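Local coordinates for possible transcriptional regulator, ArsR family protein (Rhodococcus sp. RHA1, PDB 3F6V), which probably binds DNA as a dimeric winged helix-turn-helix transcriptional regulator of the ArsR family, which may control arsenical resistance, at residues Leu52-Glu57 with Ala98-Pro103; Arg61-Leu66 with Ser86-His91; Val94-Gly99 with Arg110-Asp115. One frame throughout, in Å; residues are numbered along the deposited sequence. Where two conformers were deposited one is given.

From the N terminus, helix 51-55 leads straight into helix 58-66, and contact 1 folds the first of these against residues Ala98-Pro103, closing a long loop. Contact 2 lies wholly within that loop, joining helix 58-66 directly to helix 85-97, with helix 74-78 packed alongside. Contact 3 opens after contact 2 has closed, in the last turns of helix 85-97, and spans the hairpin turn to strand 109-114; it shares Ala98 and Gly99 with contact 1. Backbone pairing of Leu100 with Asp115 and Thr102 with Arg113 joins contacts 1 and 3. Together they tie an N-terminal helix, the helix-turn-helix core and the wing into one winged-helix unit. Contacts 1 and 2 border the second subunit more widely, contact 3 through Leu114.

Contact 1. Residues Leu52-Glu57 with Ala98-Pro103; sequences LEVAAE and AGLVTP
Val54 and Ala55, side by side on helix 51-55, press small apolar groups onto Ala98 and Leu100, which flank the turn between helix 85-97 and strand 101-106. The closest packing is methyl against methyl. Val54 CG1 comes to 3.9 Å from Ala98 CB, and the second branch, Val54 CG2, lies 4.2 Å from the same Ala98 CB, which therefore sits against the fork of the valine. One methyl of the leucine meets the next residue of the helix just as closely: Leu100 CD1 is 3.9 Å from Ala55 CB. Leu122 of helix 116-129 packs on both Ala55 and Leu100, Val94 on Val54 and Leu49 on Ala98; all four touching residues are buried.

Between these two meetings the fit is looser. With CG1 anti to the backbone N (chi1 166°), this branch of the valine also faces the leucine, but Val54 CG1 stays 4.4 Å from Leu100 CD1. On the solvent side lie partly exposed residues: Gly99, with the positive phi of a Schellman motif that ends helix 85-97, and Glu53 and Glu57. Glu53 packs on Pro58 of the second subunit and Glu57 on Glu53 of that subunit. Glu57 additionally caps the start of helix 58-66 through OE1, which accepts a bond from Arg60 N.

No hydrogen bond or salt bridge joins the two segments. The N-terminal helix is thus fitted to the base of the wing by shape and by exclusion of water, with charged side chains at the margin, one capping helix 58-66 and both packing against the second subunit.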
loop_
_atom_site.group_PDB
_atom_site.type_symbol
_atom_site.label_atom_id
_atom_site.label_comp_id
_atom_site.label_asym_id
_atom_site.label_seq_id
_atom_site.Cartn_x
_atom_site.Cartn_y
_atom_site.Cartn_z
ATOM N N LEU A 52 -4.984 3.645 -0.171
ATOM C CA LEU A 52 -3.648 3.144 -0.093
ATOM C C LEU A 52 -3.630 1.623 -0.202
ATOM O O LEU A 52 -2.823 1.078 -0.914
ATOM C CB LEU A 52 -3.012 3.661 1.203
ATOM C CG LEU A 52 -1.606 3.128 1.503
ATOM C CD1 LEU A 52 -0.596 3.377 0.424
ATOM C CD2 LEU A 52 -1.160 3.827 2.757
ATOM N N GLU A 53 -4.538 0.937 0.478
ATOM C CA GLU A 53 -4.628 -0.510 0.340
ATOM C C GLU A 53 -4.886 -0.894 -1.127
ATOM O O GLU A 53 -4.240 -1.782 -1.658
ATOM C CB GLU A 53 -5.720 -1.051 1.258
ATOM C CG GLU A 53 -5.918 -2.536 1.173
ATOM C CD GLU A 53 -7.016 -3.038 2.107
ATOM O OE1 GLU A 53 -7.908 -2.255 2.498
ATOM O OE2 GLU A 53 -6.986 -4.251 2.410
ATOM N N VAL A 54 -5.834 -0.222 -1.772
ATOM C CA VAL A 54 -6.153 -0.550 -3.177
ATOM C C VAL A 54 -4.988 -0.268 -4.115
ATOM O O VAL A 54 -4.615 -1.103 -4.973
ATOM C CB VAL A 54 -7.403 0.245 -3.626
ATOM C CG1 VAL A 54 -7.567 0.211 -5.165
ATOM C CG2 VAL A 54 -8.618 -0.341 -2.928
ATOM N N ALA A 55 -4.402 0.896 -3.950
ATOM C CA ALA A 55 -3.338 1.320 -4.874
ATOM C C ALA A 55 -2.090 0.482 -4.767
ATOM O O ALA A 55 -1.326 0.373 -5.724
ATOM C CB ALA A 55 -2.978 2.775 -4.681
ATOM N N ALA A 56 -1.835 -0.073 -3.577
ATOM C CA ALA A 56 -0.580 -0.741 -3.319
ATOM C C ALA A 56 -0.438 -2.096 -4.028
ATOM O O ALA A 56 0.666 -2.642 -4.101
ATOM C CB ALA A 56 -0.413 -0.944 -1.824
ATOM N N GLU A 57 -1.527 -2.661 -4.558
ATOM C CA GLU A 57 -1.440 -3.907 -5.292
ATOM C C GLU A 57 -0.478 -3.635 -6.497
ATOM O O GLU A 57 -0.622 -2.611 -7.154
ATOM C CB GLU A 57 -2.854 -4.320 -5.725
ATOM C CG GLU A 57 -3.006 -5.755 -6.106
ATOM C CD GLU A 57 -2.566 -6.103 -7.505
ATOM O OE1 GLU A 57 -2.329 -5.198 -8.316
ATOM O OE2 GLU A 57 -2.485 -7.327 -7.789
ATOM N N ALA A 98 -12.241 3.189 -5.879
ATOM C CA ALA A 98 -11.426 3.882 -4.873
ATOM C C ALA A 98 -11.215 5.362 -5.137
ATOM O O ALA A 98 -10.562 6.033 -4.355
ATOM C CB ALA A 98 -10.108 3.163 -4.685
ATOM N N GLY A 99 -11.751 5.897 -6.240
ATOM C CA GLY A 99 -11.599 7.293 -6.558
ATOM C C GLY A 99 -10.247 7.708 -7.093
ATOM O O GLY A 99 -9.949 8.921 -7.147
ATOM N N LEU A 100 -9.454 6.741 -7.566
ATOM C CA LEU A 100 -8.106 7.024 -8.034
ATOM C C LEU A 100 -8.022 7.247 -9.547
ATOM O O LEU A 100 -7.101 7.912 -10.010
ATOM C CB LEU A 100 -7.168 5.877 -7.614
ATOM C CG LEU A 100 -6.923 5.785 -6.102
ATOM C CD1 LEU A 100 -6.320 4.441 -5.703
ATOM C CD2 LEU A 100 -5.928 6.930 -5.725
ATOM N N VAL A 101 -8.965 6.653 -10.269
ATOM C CA VAL A 101 -9.036 6.843 -11.737
ATOM C C VAL A 101 -10.476 7.130 -12.104
ATOM O O VAL A 101 -11.398 6.874 -11.311
ATOM C CB VAL A 101 -8.487 5.634 -12.535
ATOM C CG1 VAL A 101 -7.038 5.332 -12.138
ATOM C CG2 VAL A 101 -9.320 4.444 -12.361
ATOM N N THR A 102 -10.670 7.611 -13.336
ATOM C CA THR A 102 -11.989 8.046 -13.806
ATOM C C THR A 102 -12.140 7.518 -15.230
ATOM O O THR A 102 -11.218 7.686 -16.022
ATOM C CB THR A 102 -12.015 9.619 -13.811
ATOM O OG1 THR A 102 -11.625 10.096 -12.494
ATOM C CG2 THR A 102 -13.378 10.124 -14.157
ATOM N N PRO A 103 -13.278 6.895 -15.533
ATOM C CA PRO A 103 -13.508 6.337 -16.881
ATOM C C PRO A 103 -14.254 7.331 -17.786
ATOM O O PRO A 103 -14.997 8.189 -17.311
ATOM C CB PRO A 103 -14.439 5.143 -16.588
ATOM C CG PRO A 103 -15.260 5.636 -15.427
ATOM C CD PRO A 103 -14.333 6.467 -14.575
#

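Contact 2. Residues Arg61-Leu66 with Ser86-His91; sequences RRLVQL and SAISQH
Leu63 of helix 58-66 reaches across to Ile88 and His91, one turn apart on helix 85-97. Leu63 CB points toward that helix but is still 6.0 Å from His91 CB. One bond further, Leu63 CG has closed to 4.7 Å from Ile88 CG2; it stands beside the backbone N (chi1 -76°), which sends its two methyls to different partners. One branch, Leu63 CD1, touches His91 CB at 3.7 Å and lies oblique to the imidazole, the two side chains crossing at nearly a right angle. The other, Leu63 CD2, rests 3.9 Å from Ile88 CG2, a methyl that comes nearer than the direction of its own CB would suggest. Leu77 of helix 74-78 and Phe81 also pack on Leu63, adding to the apolar core of the helix-turn-helix.

Arg62, exposed beside this core, binds within its own helix: its NH1 donates to Gln65 OE1 at 3.1 Å, from above the carbonyl plane, while Leu66 CD2 lies over one guanidinium face.

His91 has mixed character, giving its CB to the leucine while ND1 makes a weak hydrogen bond with Arg60 NH1. The two methyls of Leu63 thus join the helices by an apolar contact, and the Arg62-Gln65 and His91-Arg60 bonds lie beside it.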
loop_
_atom_site.group_PDB
_atom_site.type_symbol
_atom_site.label_atom_id
_atom_site.label_comp_id
_atom_site.label_asym_id
_atom_site.label_seq_id
_atom_site.Cartn_x
_atom_site.Cartn_y
_atom_site.Cartn_z
ATOM N N ARG A 61 -0.291 -0.361 -8.937
ATOM C CA ARG A 61 0.763 0.668 -8.868
ATOM C C ARG A 61 1.261 1.013 -10.243
ATOM O O ARG A 61 1.444 2.210 -10.562
ATOM C CB ARG A 61 1.972 0.240 -8.030
ATOM C CG ARG A 61 1.593 0.050 -6.571
ATOM C CD ARG A 61 2.792 0.039 -5.654
ATOM N NE ARG A 61 3.885 -0.828 -5.977
ATOM C CZ ARG A 61 4.221 -1.948 -5.304
ATOM N NH1 ARG A 61 3.438 -2.471 -4.366
ATOM N NH2 ARG A 61 5.341 -2.555 -5.584
ATOM N N ARG A 62 1.504 -0.032 -11.036
ATOM C CA ARG A 62 2.057 0.213 -12.380
ATOM C C ARG A 62 1.010 0.901 -13.263
ATOM O O ARG A 62 1.358 1.784 -14.036
ATOM C CB ARG A 62 2.506 -1.099 -13.022
ATOM C CG ARG A 62 3.164 -0.930 -14.375
ATOM C CD ARG A 62 4.443 -0.120 -14.298
ATOM N NE ARG A 62 5.031 0.103 -15.618
ATOM C CZ ARG A 62 5.581 1.255 -15.997
ATOM N NH1 ARG A 62 5.624 2.306 -15.157
ATOM N NH2 ARG A 62 6.090 1.358 -17.217
ATOM N N LEU A 63 -0.265 0.530 -13.121
ATOM C CA LEU A 63 -1.301 1.187 -13.934
ATOM C C LEU A 63 -1.356 2.682 -13.585
ATOM O O LEU A 63 -1.472 3.536 -14.470
ATOM C CB LEU A 63 -2.667 0.572 -13.694
ATOM C CG LEU A 63 -2.911 -0.778 -14.358
ATOM C CD1 LEU A 63 -4.117 -1.491 -13.782
ATOM C CD2 LEU A 63 -3.098 -0.587 -15.879
ATOM N N VAL A 64 -1.256 3.014 -12.293
ATOM C CA VAL A 64 -1.241 4.410 -11.889
ATOM C C VAL A 64 -0.031 5.140 -12.511
ATOM O O VAL A 64 -0.186 6.265 -13.017
ATOM C CB VAL A 64 -1.287 4.505 -10.313
ATOM C CG1 VAL A 64 -0.853 5.870 -9.834
ATOM C CG2 VAL A 64 -2.711 4.162 -9.831
ATOM N N GLN A 65 1.162 4.519 -12.464
ATOM C CA GLN A 65 2.339 5.127 -13.125
ATOM C C GLN A 65 2.125 5.332 -14.609
ATOM O O GLN A 65 2.418 6.424 -15.119
ATOM C CB GLN A 65 3.540 4.258 -12.936
ATOM C CG GLN A 65 4.019 4.252 -11.482
ATOM C CD GLN A 65 5.262 3.455 -11.355
ATOM O OE1 GLN A 65 5.431 2.443 -12.076
ATOM N NE2 GLN A 65 6.167 3.880 -10.459
ATOM N N LEU A 66 1.592 4.323 -15.283
ATOM C CA LEU A 66 1.361 4.448 -16.714
ATOM C C LEU A 66 0.438 5.612 -17.040
ATOM O O LEU A 66 0.646 6.344 -18.031
ATOM C CB LEU A 66 0.845 3.142 -17.290
ATOM C CG LEU A 66 1.838 2.007 -17.345
ATOM C CD1 LEU A 66 1.120 0.683 -17.582
ATOM C CD2 LEU A 66 2.941 2.233 -18.411
ATOM N N SER A 86 -9.212 -8.348 -19.667
ATOM C CA SER A 86 -10.269 -8.496 -18.705
ATOM C C SER A 86 -9.695 -8.250 -17.295
ATOM O O SER A 86 -10.318 -7.556 -16.487
ATOM C CB SER A 86 -10.874 -9.896 -18.828
ATOM O OG SER A 86 -11.757 -10.164 -17.763
ATOM N N ALA A 87 -8.521 -8.824 -17.037
ATOM C CA ALA A 87 -7.798 -8.654 -15.766
ATOM C C ALA A 87 -7.459 -7.203 -15.483
ATOM O O ALA A 87 -7.674 -6.705 -14.350
ATOM C CB ALA A 87 -6.517 -9.513 -15.724
ATOM N N ILE A 88 -6.940 -6.517 -16.493
ATOM C CA ILE A 88 -6.576 -5.131 -16.366
ATOM C C ILE A 88 -7.811 -4.264 -16.212
ATOM O O ILE A 88 -7.826 -3.316 -15.407
ATOM C CB ILE A 88 -5.691 -4.709 -17.529
ATOM C CG1 ILE A 88 -4.387 -5.517 -17.489
ATOM C CG2 ILE A 88 -5.447 -3.182 -17.499
ATOM C CD1 ILE A 88 -3.541 -5.321 -16.196
ATOM N N SER A 89 -8.834 -4.525 -17.017
ATOM C CA SER A 89 -10.137 -3.896 -16.844
ATOM C C SER A 89 -10.648 -3.961 -15.379
ATOM O O SER A 89 -11.094 -2.939 -14.838
ATOM C CB SER A 89 -11.173 -4.528 -17.811
ATOM O OG SER A 89 -12.370 -3.796 -17.751
ATOM N N GLN A 90 -10.576 -5.135 -14.758
ATOM C CA GLN A 90 -11.052 -5.304 -13.382
ATOM C C GLN A 90 -10.221 -4.487 -12.386
ATOM O O GLN A 90 -10.789 -3.896 -11.461
ATOM C CB GLN A 90 -11.071 -6.773 -12.970
ATOM C CG GLN A 90 -11.538 -6.997 -11.548
ATOM C CD GLN A 90 -11.624 -8.482 -11.188
ATOM O OE1 GLN A 90 -10.657 -9.240 -11.359
ATOM N NE2 GLN A 90 -12.782 -8.899 -10.671
ATOM N N HIS A 91 -8.898 -4.467 -12.567
ATOM C CA HIS A 91 -8.017 -3.598 -11.721
ATOM C C HIS A 91 -8.440 -2.139 -11.902
ATOM O O HIS A 91 -8.513 -1.384 -10.914
ATOM C CB HIS A 91 -6.567 -3.717 -12.097
ATOM C CG HIS A 91 -5.928 -4.950 -11.589
ATOM N ND1 HIS A 91 -5.777 -5.202 -10.242
ATOM C CD2 HIS A 91 -5.354 -5.990 -12.238
ATOM C CE1 HIS A 91 -5.145 -6.353 -10.084
ATOM N NE2 HIS A 91 -4.876 -6.853 -11.279
#

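Contact 3. Residues Val94-Gly99 with Arg110-Asp115; sequences VLTEAG and RYYRLD
Thr96, near the end of helix 85-97, and Tyr112, on strand 109-114, cross at about a right angle. The threonine hydroxyl approaches the edge of the tyrosine ring, close to the ring plane, with Thr96 OG1 3.2 Å from Tyr112 CE1. OG1 stands beside its own backbone N (chi1 -65°), and from there it also hydrogen-bonds Leu92 O, one turn back in the helix.

A water at the ring edge, in the ring plane, extends this meeting into a polar cluster. It donates to Thr96 OG1 and hydrogen-bonds Tyr112 OH at 2.6 Å. Arg110 has two conformers; in the one described here, its extended side chain runs along the strand, NH2 donates to the water, and Arg110 NE donates to Tyr112 OH over 2.9 Å, with the hydroxyl tilted from the guanidinium plane. In this conformer the phenol oxygen has two partners, Arg110 NE and the water.

At the other end, Asp115 CB lies 3.5 Å from Gly99 O, bringing the residue after the strand against the Schellman turn. Its carboxylate serves the following helix, where OD1 caps Gln117 N.

Helix 85-97, probably the recognition helix as in other ArsR-type winged helices, thus meets the wing without a direct hydrogen bond between the segments. The polar tie passes through one water: Thr96 OG1 has that water and Leu92 O as hydrogen-bond partners, while the ring edge gives it a close C-H neighbour.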
loop_
_atom_site.group_PDB
_atom_site.type_symbol
_atom_site.label_atom_id
_atom_site.label_comp_id
_atom_site.label_asym_id
_atom_site.label_seq_id
_atom_site.Cartn_x
_atom_site.Cartn_y
_atom_site.Cartn_z
ATOM N N VAL A 94 -11.559 -1.418 -9.913
ATOM C CA VAL A 94 -11.244 -1.289 -8.473
ATOM C C VAL A 94 -10.656 0.105 -8.208
ATOM O O VAL A 94 -11.045 0.800 -7.227
ATOM C CB VAL A 94 -10.323 -2.419 -8.008
ATOM C CG1 VAL A 94 -9.965 -2.231 -6.547
ATOM C CG2 VAL A 94 -11.045 -3.775 -8.097
ATOM N N LEU A 95 -9.722 0.546 -9.057
ATOM C CA LEU A 95 -9.114 1.860 -8.871
ATOM C C LEU A 95 -10.205 2.953 -9.024
ATOM O O LEU A 95 -10.158 4.003 -8.372
ATOM C CB LEU A 95 -8.052 2.076 -9.933
ATOM C CG LEU A 95 -6.768 1.310 -9.616
ATOM C CD1 LEU A 95 -5.869 1.316 -10.873
ATOM C CD2 LEU A 95 -6.008 1.981 -8.493
ATOM N N THR A 96 -11.199 2.719 -9.898
ATOM C CA THR A 96 -12.267 3.690 -10.114
ATOM C C THR A 96 -13.133 3.799 -8.862
ATOM O O THR A 96 -13.440 4.911 -8.384
ATOM C CB THR A 96 -13.185 3.286 -11.287
ATOM O OG1 THR A 96 -12.431 3.316 -12.508
ATOM C CG2 THR A 96 -14.340 4.283 -11.411
ATOM N N GLU A 97 -13.458 2.650 -8.285
ATOM C CA GLU A 97 -14.272 2.611 -7.072
ATOM C C GLU A 97 -13.559 3.326 -5.919
ATOM O O GLU A 97 -14.199 4.001 -5.103
ATOM C CB GLU A 97 -14.604 1.165 -6.710
ATOM C CG GLU A 97 -15.697 0.980 -5.635
ATOM C CD GLU A 97 -17.086 1.521 -6.052
ATOM O OE1 GLU A 97 -17.236 2.059 -7.169
ATOM O OE2 GLU A 97 -18.033 1.422 -5.250
ATOM N N ALA A 98 -12.241 3.189 -5.879
ATOM C CA ALA A 98 -11.426 3.882 -4.873
ATOM C C ALA A 98 -11.215 5.362 -5.137
ATOM O O ALA A 98 -10.562 6.033 -4.355
ATOM C CB ALA A 98 -10.108 3.163 -4.685
ATOM N N GLY A 99 -11.751 5.897 -6.240
ATOM C CA GLY A 99 -11.599 7.293 -6.558
ATOM C C GLY A 99 -10.247 7.708 -7.093
ATOM O O GLY A 99 -9.949 8.921 -7.147
ATOM N N ARG A 110 -12.712 2.645 -24.198
ATOM C CA ARG A 110 -12.981 3.120 -22.867
ATOM C C ARG A 110 -11.633 3.673 -22.477
ATOM O O ARG A 110 -10.600 3.025 -22.685
ATOM C CB ARG A 110 -13.360 1.973 -21.956
ATOM C CG ARG A 110 -13.721 2.392 -20.563
ATOM C CD ARG A 110 -14.566 1.316 -19.953
ATOM N NE ARG A 110 -14.928 1.540 -18.559
ATOM C CZ ARG A 110 -15.994 2.224 -18.157
ATOM N NH1 ARG A 110 -16.799 2.797 -19.044
ATOM N NH2 ARG A 110 -16.249 2.339 -16.865
ATOM N N TYR A 111 -11.660 4.877 -21.929
ATOM C CA TYR A 111 -10.464 5.586 -21.492
ATOM C C TYR A 111 -10.449 5.758 -19.985
ATOM O O TYR A 111 -11.504 5.976 -19.377
ATOM C CB TYR A 111 -10.453 6.979 -22.093
ATOM C CG TYR A 111 -10.242 7.018 -23.586
ATOM C CD1 TYR A 111 -8.968 7.046 -24.149
ATOM C CD2 TYR A 111 -11.335 7.023 -24.433
ATOM C CE1 TYR A 111 -8.777 7.143 -25.545
ATOM C CE2 TYR A 111 -11.177 7.071 -25.812
ATOM C CZ TYR A 111 -9.921 7.126 -26.354
ATOM O OH TYR A 111 -9.788 7.172 -27.747
ATOM N N TYR A 112 -9.262 5.672 -19.397
ATOM C CA TYR A 112 -9.082 5.933 -17.958
ATOM C C TYR A 112 -8.056 7.022 -17.775
ATOM O O TYR A 112 -7.108 7.128 -18.532
ATOM C CB TYR A 112 -8.623 4.662 -17.250
ATOM C CG TYR A 112 -9.787 3.734 -16.973
ATOM C CD1 TYR A 112 -10.596 3.916 -15.844
ATOM C CD2 TYR A 112 -10.111 2.729 -17.865
ATOM C CE1 TYR A 112 -11.692 3.113 -15.612
ATOM C CE2 TYR A 112 -11.226 1.872 -17.643
ATOM C CZ TYR A 112 -12.025 2.105 -16.523
ATOM O OH TYR A 112 -13.102 1.293 -16.263
ATOM N N ARG A 113 -8.242 7.831 -16.738
ATOM C CA ARG A 113 -7.313 8.896 -16.391
ATOM C C ARG A 113 -7.213 8.980 -14.858
ATOM O O ARG A 113 -8.146 8.610 -14.140
ATOM C CB ARG A 113 -7.802 10.233 -16.970
ATOM C CG ARG A 113 -9.094 10.767 -16.349
ATOM C CD ARG A 113 -9.581 11.942 -17.223
ATOM N NE ARG A 113 -10.717 12.644 -16.626
ATOM C CZ ARG A 113 -11.992 12.263 -16.731
ATOM N NH1 ARG A 113 -12.335 11.183 -17.458
ATOM N NH2 ARG A 113 -12.944 12.999 -16.156
ATOM N N LEU A 114 -6.089 9.499 -14.390
ATOM C CA LEU A 114 -5.903 9.684 -12.948
ATOM C C LEU A 114 -6.793 10.765 -12.413
ATOM O O LEU A 114 -7.031 11.790 -13.084
ATOM C CB LEU A 114 -4.429 10.023 -12.629
ATOM C CG LEU A 114 -3.487 8.831 -12.823
ATOM C CD1 LEU A 114 -2.052 9.242 -12.863
ATOM C CD2 LEU A 114 -3.722 7.774 -11.780
ATOM N N ASP A 115 -7.304 10.558 -11.176
ATOM C CA ASP A 115 -8.096 11.573 -10.502
ATOM C C ASP A 115 -7.253 12.212 -9.380
ATOM O O ASP A 115 -6.983 11.537 -8.357
ATOM C CB ASP A 115 -9.346 10.928 -9.908
ATOM C CG ASP A 115 -10.306 11.931 -9.352
ATOM O OD1 ASP A 115 -9.902 13.109 -9.122
ATOM O OD2 ASP A 115 -11.506 11.545 -9.207
HETATM O O HOH W 1 -14.636 2.040 -14.252
#